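Local coordinates for envelope glycoprotein (PDB 5ZKX), which probably drives fusion of the viral and host membranes during entry of Bourbon virus, here captured in its postfusion form, at residues L28-T33 with Y258-Q263. Residues are numbered along the deposited sequence; the frame is centred on the assembly and turned at random.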
# COMPACT_ATOMS: atom_id res chain seq x y z
N LEU A 28 12.22 -26.35 2.81
CA LEU A 28 12.98 -26.55 4.03
C LEU A 28 12.14 -26.15 5.24
O LEU A 28 11.36 -25.20 5.18
CB LEU A 28 14.27 -25.74 4.01
CG LEU A 28 15.45 -26.31 3.23
CD1 LEU A 28 16.44 -25.21 2.92
CD2 LEU A 28 16.12 -27.43 4.01
N GLN A 29 12.31 -26.89 6.33
CA GLN A 29 11.82 -26.50 7.64
C GLN A 29 13.06 -26.07 8.43
O GLN A 29 13.85 -26.91 8.87
CB GLN A 29 11.08 -27.64 8.33
CG GLN A 29 9.81 -28.06 7.63
CD GLN A 29 8.62 -27.21 8.02
OE1 GLN A 29 8.69 -26.44 8.98
NE2 GLN A 29 7.52 -27.35 7.29
N ILE A 30 13.23 -24.76 8.58
CA ILE A 30 14.44 -24.21 9.18
C ILE A 30 14.19 -23.98 10.67
O ILE A 30 13.27 -23.26 11.06
CB ILE A 30 14.85 -22.91 8.48
CG1 ILE A 30 15.22 -23.21 7.02
CG2 ILE A 30 16.02 -22.26 9.21
CD1 ILE A 30 15.86 -22.05 6.30
N LYS A 31 15.03 -24.60 11.50
CA LYS A 31 14.91 -24.49 12.95
C LYS A 31 15.56 -23.19 13.41
O LYS A 31 16.75 -22.97 13.18
CB LYS A 31 15.57 -25.70 13.62
CG LYS A 31 15.24 -25.88 15.08
CD LYS A 31 16.05 -27.02 15.66
CE LYS A 31 15.60 -27.38 17.06
NZ LYS A 31 16.44 -28.47 17.64
N VAL A 32 14.77 -22.33 14.07
CA VAL A 32 15.22 -21.00 14.46
C VAL A 32 14.81 -20.73 15.90
O VAL A 32 13.86 -21.32 16.43
CB VAL A 32 14.65 -19.90 13.53
CG1 VAL A 32 15.08 -20.11 12.09
CG2 VAL A 32 13.13 -19.86 13.63
N THR A 33 15.54 -19.82 16.53
CA THR A 33 15.08 -19.17 17.75
C THR A 33 14.40 -17.86 17.36
O THR A 33 15.00 -17.03 16.66
CB THR A 33 16.25 -18.93 18.71
OG1 THR A 33 16.58 -20.15 19.38
CG2 THR A 33 15.87 -17.89 19.75
N TYR A 258 14.63 -13.62 13.89
CA TYR A 258 14.78 -15.04 13.59
C TYR A 258 16.27 -15.37 13.51
O TYR A 258 16.96 -14.88 12.61
CB TYR A 258 14.09 -15.41 12.28
CG TYR A 258 12.60 -15.12 12.27
CD1 TYR A 258 12.11 -13.93 11.77
CD2 TYR A 258 11.70 -16.05 12.77
CE1 TYR A 258 10.75 -13.67 11.76
CE2 TYR A 258 10.35 -15.80 12.76
CZ TYR A 258 9.87 -14.61 12.26
OH TYR A 258 8.52 -14.35 12.25
N LYS A 259 16.75 -16.19 14.43
CA LYS A 259 18.14 -16.61 14.44
C LYS A 259 18.21 -18.11 14.21
O LYS A 259 17.57 -18.89 14.92
CB LYS A 259 18.84 -16.25 15.75
CG LYS A 259 20.36 -16.34 15.65
CD LYS A 259 21.02 -15.97 16.96
CE LYS A 259 22.45 -15.52 16.73
NZ LYS A 259 23.26 -15.62 17.97
N ASN A 260 19.00 -18.50 13.21
CA ASN A 260 19.22 -19.91 12.94
C ASN A 260 20.15 -20.48 14.00
O ASN A 260 21.29 -20.04 14.13
CB ASN A 260 19.82 -20.07 11.55
CG ASN A 260 19.82 -21.50 11.07
OD1 ASN A 260 19.06 -22.33 11.56
ND2 ASN A 260 20.68 -21.80 10.11
N GLU A 261 19.66 -21.46 14.76
CA GLU A 261 20.58 -22.32 15.48
C GLU A 261 21.54 -22.94 14.47
O GLU A 261 21.24 -23.01 13.28
CB GLU A 261 19.81 -23.39 16.27
CG GLU A 261 19.22 -22.86 17.56
CD GLU A 261 17.78 -23.29 17.77
OE1 GLU A 261 17.02 -22.54 18.41
OE2 GLU A 261 17.42 -24.39 17.30
N LYS A 262 22.69 -23.41 14.95
CA LYS A 262 23.83 -23.52 14.04
C LYS A 262 24.15 -22.11 13.56
O LYS A 262 23.76 -21.73 12.45
CB LYS A 262 23.59 -24.46 12.85
CG LYS A 262 23.46 -25.93 13.21
CD LYS A 262 24.80 -26.52 13.60
CE LYS A 262 24.77 -27.02 15.03
NZ LYS A 262 26.12 -27.38 15.53
N GLN A 263 24.88 -21.34 14.39
CA GLN A 263 24.83 -19.89 14.60
C GLN A 263 23.94 -19.52 15.78
O GLN A 263 23.60 -18.34 15.95
CB GLN A 263 24.33 -19.13 13.37
CG GLN A 263 25.44 -18.69 12.43
CD GLN A 263 25.50 -19.55 11.18
OE1 GLN A 263 24.47 -19.84 10.56
NE2 GLN A 263 26.70 -19.97 10.81
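T33 and K259 face each other as an antiparallel hydrogen-bonded pair, the evidence being two reciprocal backbone bonds: T33 N to K259 O at 2.8 Å and K259 N to T33 O at 3.0 Å. The same K259 O lies 3.2 Å from V32 CA, a CA-H...O contact bent to 122° at the hydrogen.

A side-chain bond follows just past the pair, in the loop at E261. T33 OG1, anti to its carbonyl carbon (chi1 -78°), donates to the anti lone pair of E261 OE1 at 2.6 Å, the two side chains crossing at about a right angle. The other oxygen, E261 OE2, rests against the methylenes of the extended K31, 3.4 Å from K31 CD, while K31 NZ stays 4.2 Å from OE2, beyond a salt bridge. Poor order in E261 tempers both readings.

Apolar contact is slight: V32 CG2 meets the edge of the Y258 ring at CD2, 4.2 Å away, and F245 of strand 241-245 touches both residues. The Y258 hydroxyl is hydrogen-bonded to D238 of strand 234-238.

Strand 26-36 sits between 200-210 and 256-260 in a mixed sheet of this postfusion gp64-family glycoprotein, probably a class III fusion protein. Segments 28-33 and 258-260 run 120° apart, and only T33-K259 is clearly hydrogen-bonded between them; beyond it a carboxylate-hydroxyl bond and a probably weak charge attraction link the departing loop to 28-33.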